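Local coordinates for NLP/P60 family protein (Bacillus cereus ATCC 10987, PDB 3H41) that probably hydrolyses the gamma-D-glutamyl-L-lysine bond of murein peptides as an NlpC/P60 cysteine peptidase, releasing L-Ala-gamma-D-Glu during cell wall degradation, at residues V13-L18 against Q63-Q68; S143-L148 against T220-K225. All blocks are in the same frame, centred on the assembly; numbering follows the deposited sequence.

Interaction 1 pairs two short strands of the N-terminal part of the chain, and interaction 2 sets a turn of the second SH3b domain against a helix of the NlpC/P60 peptidase domain. Their centres lie 11 Å apart, and they touch directly: CD1 of Leu65 rests 3.4 Å from Tyr144 O, so the type II turn at the start of 143-148 is wedged between strand 60-65 and helix 218-225. In interaction 1 the side chain of Leu18 comes within about 4 Å of that of substrate-binding Glu61; in interaction 2 the side chain of Thr222 is about 8 Å from that of Asp215 and about 11 Å from the bound alanine.

Interaction 1 (V13-L18 against Q63-Q68); sequences VSAATL and QALLGQ
Thr17 and Gln63 face each other in a non-hydrogen-bonded antiparallel pair, their side chains lying side by side and pointing the same way. In Gln63, CG is anti to the carbonyl carbon (chi1 -70°) and the chain runs extended to CD. Its NE2 then donates to Thr17 OG1 over 3.0 Å, with the hydroxyl oxygen close to the amide plane; the other amide atom, OE1, accepts from Thr209 N, and the two bonds together fix the amide's rotation.

On the same face of this two-stranded sheet, CB of Ala15 meets CD2 of Leu65 at 3.9 Å. Between these pairs Ala16 and Ala64 form a hydrogen-bonded pair whose methyls turn to the other face, against Ile11. Ala16 N to Ala64 O is 2.8 Å, nearly in line with the carbonyl, and Ala64 N returns a bond to Ala16 O. Leu18 follows, bringing CD1 to 4.5 Å from Ala64 CB.

Beyond the strand end, Leu66 N donates to Ser14 O from above the carbonyl plane. Leu66 CB lies 3.1 Å and CD1 3.5 Å from Val13 O, so the side chain packs against that oxygen. A type II turn, Leu65 to Gln68, has Gly67 at its third position with a positive phi; Gln68 OE1 takes Leu65 N, 3.0 Å away, in its carbonyl plane.

Paired backbone bonds thus hold a buried strand pair whose bridged side chains are polar at one end and apolar for the rest. The one cross-strand side-chain hydrogen bond uses the threonine hydroxyl as an acceptor and ties the pair through Gln63 to the peptidase domain.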
# COMPACT_ATOMS: atom_id res chain seq x y z
N VAL A 13 -0.64 7.81 11.29
CA VAL A 13 0.43 6.87 11.61
C VAL A 13 1.08 6.48 10.30
O VAL A 13 0.54 6.73 9.19
CB VAL A 13 -0.10 5.60 12.42
CG1 VAL A 13 -0.44 6.01 13.85
CG2 VAL A 13 -1.29 4.93 11.73
N SER A 14 2.26 5.88 10.39
CA SER A 14 2.99 5.54 9.14
C SER A 14 2.11 4.67 8.24
O SER A 14 1.95 4.94 7.05
CB SER A 14 4.32 4.88 9.43
OG SER A 14 4.12 3.73 10.24
N ALA A 15 1.51 3.65 8.83
CA ALA A 15 0.46 2.91 8.16
C ALA A 15 -0.58 2.38 9.16
O ALA A 15 -0.23 1.84 10.24
CB ALA A 15 1.03 1.81 7.25
N ALA A 16 -1.85 2.65 8.84
CA ALA A 16 -2.99 2.13 9.61
C ALA A 16 -3.52 0.85 8.98
O ALA A 16 -3.72 0.78 7.78
CB ALA A 16 -4.12 3.14 9.70
N THR A 17 -3.82 -0.12 9.83
CA THR A 17 -4.36 -1.39 9.40
C THR A 17 -5.86 -1.37 9.68
O THR A 17 -6.27 -1.04 10.80
CB THR A 17 -3.67 -2.49 10.19
OG1 THR A 17 -2.26 -2.43 9.89
CG2 THR A 17 -4.20 -3.88 9.80
N LEU A 18 -6.64 -1.65 8.64
CA LEU A 18 -8.07 -1.67 8.73
C LEU A 18 -8.60 -3.11 8.88
O LEU A 18 -8.20 -4.02 8.14
CB LEU A 18 -8.69 -1.01 7.50
CG LEU A 18 -8.71 0.54 7.57
CD1 LEU A 18 -7.32 1.12 7.49
CD2 LEU A 18 -9.60 1.04 6.41
N GLN A 63 -4.54 -1.53 4.24
CA GLN A 63 -3.81 -0.58 5.05
C GLN A 63 -3.79 0.74 4.33
O GLN A 63 -3.83 0.77 3.10
CB GLN A 63 -2.37 -1.05 5.28
CG GLN A 63 -2.23 -2.29 6.22
CD GLN A 63 -0.78 -2.69 6.38
OE1 GLN A 63 -0.00 -2.65 5.40
NE2 GLN A 63 -0.38 -3.04 7.61
N ALA A 64 -3.75 1.84 5.10
CA ALA A 64 -3.72 3.20 4.55
C ALA A 64 -2.52 3.91 5.10
O ALA A 64 -2.20 3.76 6.29
CB ALA A 64 -5.01 3.95 4.89
N LEU A 65 -1.84 4.68 4.26
CA LEU A 65 -0.60 5.35 4.68
C LEU A 65 -0.80 6.73 5.33
O LEU A 65 -1.78 7.43 5.04
CB LEU A 65 0.35 5.52 3.50
CG LEU A 65 0.74 4.26 2.70
CD1 LEU A 65 1.77 4.59 1.57
CD2 LEU A 65 1.25 3.16 3.64
N LEU A 66 0.17 7.13 6.15
CA LEU A 66 0.27 8.48 6.69
C LEU A 66 -0.18 9.51 5.67
O LEU A 66 0.28 9.51 4.51
CB LEU A 66 1.71 8.77 7.11
CG LEU A 66 1.92 10.15 7.74
CD1 LEU A 66 1.43 10.13 9.15
CD2 LEU A 66 3.44 10.53 7.63
N GLY A 67 -1.11 10.37 6.09
CA GLY A 67 -1.63 11.42 5.22
C GLY A 67 -2.75 11.07 4.27
O GLY A 67 -3.35 11.97 3.67
N GLN A 68 -3.04 9.77 4.07
CA GLN A 68 -4.12 9.36 3.20
C GLN A 68 -5.45 9.83 3.81
O GLN A 68 -5.61 9.83 5.05
CB GLN A 68 -4.10 7.84 2.99
CG GLN A 68 -4.89 7.33 1.80
CD GLN A 68 -4.40 5.97 1.24
OE1 GLN A 68 -3.50 5.30 1.82
NE2 GLN A 68 -4.97 5.58 0.10

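Interaction 2 (S143-L148 against T220-K225); sequences SYNTRL and THTIYK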
# COMPACT_ATOMS: atom_id res chain seq x y z
N SER A 143 6.53 4.78 4.92
CA SER A 143 6.54 3.89 3.77
C SER A 143 6.73 4.56 2.41
O SER A 143 6.23 5.64 2.16
CB SER A 143 5.19 3.15 3.73
OG SER A 143 5.03 2.39 2.54
N TYR A 144 7.40 3.86 1.50
CA TYR A 144 7.26 4.04 0.07
C TYR A 144 5.80 4.41 -0.21
O TYR A 144 4.86 3.82 0.34
CB TYR A 144 7.60 2.73 -0.67
CG TYR A 144 7.55 2.90 -2.15
CD1 TYR A 144 8.57 3.56 -2.82
CD2 TYR A 144 6.44 2.48 -2.90
CE1 TYR A 144 8.52 3.75 -4.20
CE2 TYR A 144 6.38 2.68 -4.29
CZ TYR A 144 7.43 3.34 -4.93
OH TYR A 144 7.44 3.61 -6.30
N ASN A 145 5.64 5.42 -1.04
CA ASN A 145 4.32 5.83 -1.57
C ASN A 145 3.54 6.75 -0.65
O ASN A 145 2.41 7.11 -0.96
CB ASN A 145 3.44 4.63 -1.95
CG ASN A 145 2.27 5.02 -2.85
OD1 ASN A 145 2.43 5.83 -3.79
ND2 ASN A 145 1.08 4.48 -2.54
N THR A 146 4.13 7.12 0.49
CA THR A 146 3.61 8.19 1.37
C THR A 146 3.75 9.52 0.62
O THR A 146 4.79 9.75 -0.02
CB THR A 146 4.40 8.22 2.68
OG1 THR A 146 4.27 6.93 3.38
CG2 THR A 146 3.95 9.40 3.59
N ARG A 147 2.71 10.35 0.64
CA ARG A 147 2.72 11.66 0.02
C ARG A 147 2.43 12.71 1.06
O ARG A 147 1.43 12.63 1.75
CB ARG A 147 1.68 11.78 -1.09
CG ARG A 147 1.80 10.78 -2.21
CD ARG A 147 0.76 9.64 -2.06
NE ARG A 147 0.92 8.66 -3.13
CZ ARG A 147 0.53 8.86 -4.40
NH1 ARG A 147 -0.10 9.96 -4.76
NH2 ARG A 147 0.77 7.93 -5.30
N LEU A 148 3.32 13.70 1.18
CA LEU A 148 3.11 14.81 2.09
C LEU A 148 3.37 16.14 1.37
O LEU A 148 4.30 16.24 0.55
CB LEU A 148 4.00 14.68 3.32
CG LEU A 148 3.76 13.43 4.18
CD1 LEU A 148 4.97 13.19 5.09
CD2 LEU A 148 2.48 13.51 5.01
N THR A 220 1.06 -4.87 -6.16
CA THR A 220 0.71 -4.35 -7.48
C THR A 220 -0.01 -2.97 -7.42
O THR A 220 0.34 -2.05 -8.14
CB THR A 220 -0.08 -5.39 -8.31
OG1 THR A 220 -1.30 -5.72 -7.66
CG2 THR A 220 0.77 -6.65 -8.52
N HIS A 221 -0.98 -2.82 -6.54
CA HIS A 221 -1.68 -1.55 -6.39
C HIS A 221 -0.70 -0.44 -6.04
O HIS A 221 -0.74 0.63 -6.64
CB HIS A 221 -2.77 -1.66 -5.32
CG HIS A 221 -3.34 -0.35 -4.88
ND1 HIS A 221 -4.28 0.32 -5.63
CD2 HIS A 221 -3.10 0.41 -3.79
CE1 HIS A 221 -4.63 1.42 -4.99
NE2 HIS A 221 -3.93 1.51 -3.87
N THR A 222 0.21 -0.72 -5.11
CA THR A 222 1.20 0.29 -4.65
C THR A 222 2.21 0.68 -5.72
O THR A 222 2.51 1.86 -5.89
CB THR A 222 1.92 -0.17 -3.36
OG1 THR A 222 0.94 -0.31 -2.31
CG2 THR A 222 3.03 0.83 -2.93
N ILE A 223 2.69 -0.29 -6.49
CA ILE A 223 3.66 -0.06 -7.56
C ILE A 223 3.03 0.85 -8.61
O ILE A 223 3.62 1.87 -9.00
CB ILE A 223 4.08 -1.37 -8.24
CG1 ILE A 223 5.04 -2.15 -7.34
CG2 ILE A 223 4.75 -1.10 -9.59
CD1 ILE A 223 5.32 -3.53 -7.85
N TYR A 224 1.81 0.50 -9.03
CA TYR A 224 1.13 1.34 -10.04
C TYR A 224 0.76 2.72 -9.51
O TYR A 224 0.98 3.70 -10.21
CB TYR A 224 -0.07 0.61 -10.64
CG TYR A 224 0.33 -0.25 -11.81
CD1 TYR A 224 0.34 0.30 -13.13
CD2 TYR A 224 0.71 -1.57 -11.66
CE1 TYR A 224 0.71 -0.45 -14.20
CE2 TYR A 224 1.09 -2.33 -12.76
CZ TYR A 224 1.07 -1.75 -14.03
OH TYR A 224 1.45 -2.45 -15.14
N LYS A 225 0.25 2.79 -8.29
CA LYS A 225 -0.24 4.03 -7.72
C LYS A 225 0.89 5.05 -7.56
O LYS A 225 0.70 6.25 -7.85
CB LYS A 225 -0.90 3.80 -6.38
CG LYS A 225 -1.50 5.08 -5.83
CD LYS A 225 -2.83 4.93 -5.16
CE LYS A 225 -3.27 6.24 -4.51
NZ LYS A 225 -4.04 6.03 -3.23
O HOH W 1 0.73 1.90 -0.59
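The methyl CG2 of Thr222 makes the apolar contact with the turn 143-148. It touches the Tyr144 ring at its edge, 3.8 Å from CD2, and packs 3.9 Å from Asn145 CB. With CG anti to the backbone N (chi1 -176°), the Tyr144 ring is carried toward the helix. The polar branch of Thr222 turns to a water, which donates to OG1 at 2.8 Å and accepts from Asn145 ND2; OG1 is also bonded to Gly218 O.

One helical turn further, Arg147 NH2 lies 3.1 Å from Lys225 O, with Lys225 C at the guanidinium edge and Lys225 CE over one face. The guanidinium is positioned by Asn145: NE and NH2 grip OD1 side-on, both from the same face of the amide. NH1 goes to Gln181 OE1, and Gln181 NE2 bonds Lys225 O. Lys225 NZ, 5.6 Å from Arg147 NH2, is hydrogen-bonded to Gly86 O, which would draw it away from the like charge.

Behind this shell, a type II turn from Ser143 to Thr146 carries Tyr144 and Asn145, with Ser143 O accepting from both N and OG1 of Thr146. The contact is interdomain: the turn belongs to the second SH3b domain, and helix 218-225, starting just after the inferred nucleophile Cys216, to the peptidase domain. The turn links strands 139-143 and 147-153, beside strand 119-122 and Leu65, while Tyr144 reaches helix 189-197, which also packs against Ile223.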